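Local structure of Atp-dependent DNA ligase (Psychromonas sp., 4D05) at residues 95-100 with 126-131. The protein seals breaks in DNA in an ATP-dependent reaction, probably by way of an enzyme-adenylate intermediate, using a minimized DNA-binding surface. Residues are numbered along the deposited sequence; the frame is centred on the assembly and turned at random.
Sequences FMIFDL and LQMIEQ. With AMP (adenosine monophosphate), chain H.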
ATOM      1  N   PHE A  95       2.224   5.031  16.773  1.00  4.39           N
ATOM      2  CA  PHE A  95       2.523   3.677  16.310  1.00  2.85           C
ATOM      3  C   PHE A  95       1.198   2.954  16.192  1.00  2.61           C
ATOM      4  O   PHE A  95       0.557   2.608  17.208  1.00  3.25           O
ATOM      5  CB  PHE A  95       3.479   2.981  17.287  1.00  2.37           C
ATOM      6  CG  PHE A  95       4.003   1.627  16.825  1.00  2.75           C
ATOM      7  CD1 PHE A  95       4.371   1.386  15.516  1.00  3.68           C
ATOM      8  CD2 PHE A  95       4.142   0.600  17.736  1.00  3.46           C
ATOM      9  CE1 PHE A  95       4.870   0.136  15.127  1.00  3.25           C
ATOM     10  CE2 PHE A  95       4.646  -0.624  17.358  1.00  4.07           C
ATOM     11  CZ  PHE A  95       4.989  -0.871  16.040  1.00  2.85           C
HETATM   12  N   MSE A  96       0.750   2.811  14.949  1.00  2.03           N
HETATM   13  CA  MSE A  96      -0.544   2.247  14.612  1.00  2.14           C
HETATM   14  C   MSE A  96      -0.364   0.787  14.295  1.00  2.15           C
HETATM   15  O   MSE A  96       0.154   0.430  13.235  1.00  2.60           O
HETATM   16  CB  MSE A  96      -1.110   2.964  13.353  1.00  3.56           C
HETATM   17  CG  MSE A  96      -1.235   4.480  13.472  1.00  4.96           C
HETATM   18 SE   MSE A  96      -2.560   5.168  14.679  1.00  8.52          SE
HETATM   19  CE  MSE A  96      -4.134   4.419  13.801  1.00 12.47           C
ATOM     20  N   ILE A  97      -0.779  -0.080  15.221  1.00  2.67           N
ATOM     21  CA  ILE A  97      -0.441  -1.488  15.082  1.00  2.27           C
ATOM     22  C   ILE A  97      -1.442  -2.280  14.285  1.00  3.08           C
ATOM     23  O   ILE A  97      -2.654  -2.026  14.350  1.00  2.86           O
ATOM     24  CB  ILE A  97      -0.139  -2.120  16.443  1.00  2.83           C
ATOM     25  CG1 ILE A  97      -1.381  -2.183  17.334  1.00  2.94           C
ATOM     26  CG2 ILE A  97       1.014  -1.328  17.101  1.00  3.47           C
ATOM     27  CD1 ILE A  97      -1.172  -3.006  18.627  1.00  5.97           C
ATOM     28  N   PHE A  98      -0.917  -3.274  13.575  1.00  3.15           N
ATOM     29  CA  PHE A  98      -1.742  -4.135  12.767  1.00  2.06           C
ATOM     30  C   PHE A  98      -1.392  -5.633  12.912  1.00  1.41           C
ATOM     31  O   PHE A  98      -2.099  -6.458  12.360  1.00  2.71           O
ATOM     32  CB  PHE A  98      -1.735  -3.679  11.277  1.00  2.85           C
ATOM     33  CG  PHE A  98      -0.365  -3.591  10.656  1.00  4.16           C
ATOM     34  CD1 PHE A  98       0.331  -4.722  10.344  1.00  5.52           C
ATOM     35  CD2 PHE A  98       0.205  -2.377  10.340  1.00  7.62           C
ATOM     36  CE1 PHE A  98       1.593  -4.653   9.754  1.00  6.41           C
ATOM     37  CE2 PHE A  98       1.467  -2.323   9.733  1.00  7.44           C
ATOM     38  CZ  PHE A  98       2.135  -3.468   9.446  1.00  5.18           C
ATOM     39  N   ASP A  99      -0.333  -5.995  13.638  1.00  2.47           N
ATOM     40  CA  ASP A  99      -0.119  -7.403  13.906  1.00  2.56           C
ATOM     41  C   ASP A  99       0.841  -7.631  15.071  1.00  3.11           C
ATOM     42  O   ASP A  99       1.431  -6.692  15.613  1.00  3.14           O
ATOM     43  CB  ASP A  99       0.340  -8.137  12.634  1.00  3.79           C
ATOM     44  CG  ASP A  99      -0.232  -9.548  12.523  1.00  4.01           C
ATOM     45  OD1 ASP A  99      -0.611 -10.121  13.563  1.00  5.14           O
ATOM     46  OD2 ASP A  99      -0.251 -10.109  11.403  1.00  3.78           O
ATOM     47  N   LEU A 100       0.929  -8.894  15.459  1.00  2.95           N
ATOM     48  CA  LEU A 100       1.755  -9.405  16.571  1.00  3.44           C
ATOM     49  C   LEU A 100       2.634 -10.524  15.979  1.00  3.17           C
ATOM     50  O   LEU A 100       2.231 -11.687  15.886  1.00  4.19           O
ATOM     51  CB  LEU A 100       0.874  -9.967  17.708  1.00  4.10           C
ATOM     52  CG  LEU A 100      -0.097  -8.996  18.352  1.00  3.93           C
ATOM     53  CD1 LEU A 100      -0.907  -9.629  19.468  1.00  4.72           C
ATOM     54  CD2 LEU A 100       0.618  -7.793  18.925  1.00  4.03           C
ATOM     55  N   LEU A 126       0.426   4.862  21.124  1.00  3.65           N
ATOM     56  CA  LEU A 126       0.159   3.473  20.706  1.00  3.87           C
ATOM     57  C   LEU A 126      -1.326   3.293  20.485  1.00  5.10           C
ATOM     58  O   LEU A 126      -2.147   3.479  21.403  1.00  6.59           O
ATOM     59  CB  LEU A 126       0.648   2.445  21.742  1.00  5.30           C
ATOM     60  CG  LEU A 126       0.461   0.968  21.383  1.00  5.54           C
ATOM     61  CD1 LEU A 126       1.400   0.575  20.244  1.00  6.59           C
ATOM     62  CD2 LEU A 126       0.712   0.058  22.579  1.00  5.93           C
ATOM     63  N   GLN A 127      -1.680   2.981  19.244  1.00  5.36           N
ATOM     64  CA  GLN A 127      -3.089   2.863  18.857  1.00  7.02           C
ATOM     65  C   GLN A 127      -3.299   1.688  17.891  1.00  6.01           C
ATOM     66  O   GLN A 127      -2.351   1.262  17.275  1.00  6.60           O
ATOM     67  CB  GLN A 127      -3.597   4.219  18.329  1.00 11.75           C
ATOM     68  CG  GLN A 127      -4.336   4.889  19.514  1.00 24.84           C
ATOM     69  CD  GLN A 127      -3.983   6.304  19.860  1.00 32.89           C
ATOM     70  OE1 GLN A 127      -3.997   7.213  19.005  1.00 39.66           O
ATOM     71  NE2 GLN A 127      -3.739   6.538  21.156  1.00 29.18           N
HETATM   72  N   MSE A 128      -4.508   1.109  17.856  1.00  6.96           N
HETATM   73  CA  MSE A 128      -4.780  -0.052  16.988  1.00  9.09           C
HETATM   74  C   MSE A 128      -5.462   0.457  15.726  1.00  7.72           C
HETATM   75  O   MSE A 128      -6.376   1.271  15.812  1.00  8.65           O
HETATM   76  CB  MSE A 128      -5.676  -1.095  17.685  1.00 16.92           C
HETATM   77  CG  MSE A 128      -5.442  -2.530  17.181  1.00 10.94           C
HETATM   78 SE   MSE A 128      -6.704  -3.808  17.487  1.00 21.50          SE
HETATM   79  CE  MSE A 128      -8.375  -2.976  16.933  1.00 23.08           C
ATOM     80  N   ILE A 129      -5.007  -0.002  14.570  1.00  6.11           N
ATOM     81  CA  ILE A 129      -5.733   0.258  13.342  1.00  5.86           C
ATOM     82  C   ILE A 129      -7.072  -0.484  13.432  1.00  5.94           C
ATOM     83  O   ILE A 129      -7.117  -1.650  13.759  1.00  6.09           O
ATOM     84  CB  ILE A 129      -4.917  -0.190  12.120  1.00  6.21           C
ATOM     85  CG1 ILE A 129      -3.602   0.610  12.076  1.00  5.55           C
ATOM     86  CG2 ILE A 129      -5.716   0.035  10.861  1.00  7.20           C
ATOM     87  CD1 ILE A 129      -2.640   0.206  10.983  1.00  7.56           C
ATOM     88  N   GLU A 130      -8.168   0.206  13.147  1.00  4.47           N
ATOM     89  CA  GLU A 130      -9.489  -0.424  13.173  1.00  7.22           C
ATOM     90  C   GLU A 130      -9.596  -1.589  12.179  1.00  5.43           C
ATOM     91  O   GLU A 130      -9.148  -1.489  11.033  1.00  6.09           O
ATOM     92  CB  GLU A 130     -10.569   0.629  12.879  1.00 13.26           C
ATOM     93  CG  GLU A 130     -11.996   0.099  12.947  1.00 18.56           C
ATOM     94  CD  GLU A 130     -13.062   1.096  12.458  1.00 24.69           C
ATOM     95  OE1 GLU A 130     -12.725   2.230  12.014  1.00 27.29           O
ATOM     96  OE2 GLU A 130     -14.260   0.727  12.523  1.00 26.36           O
ATOM     97  N   GLN A 131     -10.191  -2.691  12.635  1.00  4.37           N
ATOM     98  CA  GLN A 131     -10.374  -3.896  11.842  1.00  4.33           C
ATOM     99  C   GLN A 131     -11.875  -4.187  11.817  1.00  5.74           C
ATOM    100  O   GLN A 131     -12.529  -4.315  12.883  1.00  8.27           O
ATOM    101  CB  GLN A 131      -9.627  -5.084  12.476  1.00  3.68           C
ATOM    102  CG  GLN A 131      -8.073  -4.927  12.602  1.00  3.40           C
ATOM    103  CD  GLN A 131      -7.373  -5.106  11.264  1.00  4.10           C
ATOM    104  OE1 GLN A 131      -7.964  -5.590  10.299  1.00  4.13           O
ATOM    105  NE2 GLN A 131      -6.083  -4.755  11.216  1.00  3.45           N
TER
HETATM  106  P   AMP H1263       1.343  -0.076   0.032  1.00 19.70           P
HETATM  107  O1P AMP H1263       1.427  -0.815  -1.273  1.00 21.39           O
HETATM  108  O2P AMP H1263       2.168   1.149   0.381  1.00 21.02           O
HETATM  109  O5' AMP H1263       1.427  -1.172   1.177  1.00 16.59           O
HETATM  110  C5' AMP H1263       1.213  -0.666   2.474  1.00 19.09           C
HETATM  111  C4' AMP H1263       2.294  -1.241   3.337  1.00 15.89           C
HETATM  112  O4' AMP H1263       2.140  -0.836   4.680  1.00 13.75           O
HETATM  113  C3' AMP H1263       2.168  -2.725   3.272  1.00 21.57           C
HETATM  114  O3' AMP H1263       3.519  -3.189   3.120  1.00 23.92           O
HETATM  115  C2' AMP H1263       1.586  -3.110   4.602  1.00 20.08           C
HETATM  116  O2' AMP H1263       2.340  -4.297   4.860  1.00 22.04           O
HETATM  117  C1' AMP H1263       1.741  -1.881   5.547  1.00 14.59           C
HETATM  118  N9  AMP H1263       0.410  -1.411   6.064  1.00 11.38           N
HETATM  119  C8  AMP H1263      -0.149  -0.169   6.080  1.00  8.92           C
HETATM  120  N7  AMP H1263      -1.401  -0.161   6.603  1.00  8.16           N
HETATM  121  C5  AMP H1263      -1.621  -1.440   6.987  1.00  5.99           C
HETATM  122  C6  AMP H1263      -2.756  -2.164   7.565  1.00  4.91           C
HETATM  123  N6  AMP H1263      -3.872  -1.496   7.892  1.00  5.95           N
HETATM  124  N1  AMP H1263      -2.580  -3.472   7.784  1.00  6.63           N
HETATM  125  C2  AMP H1263      -1.487  -4.152   7.414  1.00  7.36           C
HETATM  126  N3  AMP H1263      -0.427  -3.579   6.870  1.00  7.24           N
HETATM  127  C4  AMP H1263      -0.447  -2.246   6.633  1.00  7.09           C
HETATM  128  O   HOH W   1      -5.106  -3.479  13.614  1.00  6.18           O
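Strands 95-99 and 126-128 run parallel with a 41° twist, joined by three backbone hydrogen bonds: Q127 N to F95 O, I97 N to Q127 O at 2.9 Å and nearly along the C=O axis, and I129 N to I97 O. They belong to a beta-alpha-beta unit whose helix, 107-121, covers the sheet on the side of I97 and M128. There L126, its CG anti to the backbone N (chi1 -178°), wedges CD1 between its neighbours, 3.7 Å from both CD2 of F95 and CG2 of I97; beta-branched I97 suits the extended strand and fills the layer under the helix. On the other side the flexible, unbranched chain of M96, a selenomethionine, bends to lay SE against CB of Q127, while CB of M96 meets CG1 of I129 at 3.7 Å. F98 turns CG between its backbone N and carbonyl carbon (chi1 56°), bringing one ring face onto the adenine: N3 of AMP stands 3.4 Å above the ring plane, over its centre. I129 CD1 abuts the F98 ring edge in its plane, 3.9 Å from CD2, and lies 3.7 Å from N6 of AMP. A leucine in place of F98 removes the flat ring and would probably loosen the hold on the base. Where the strands part, one water donates to I97 O and I129 O and accepts from Q131 NE2; it and the I129 amide together satisfy I97 O. F98 and I129 thus give the AMP pocket of the adenylation domain an apolar wall, while hydrogen bonds from elsewhere, such as S24 OG, add polar grip.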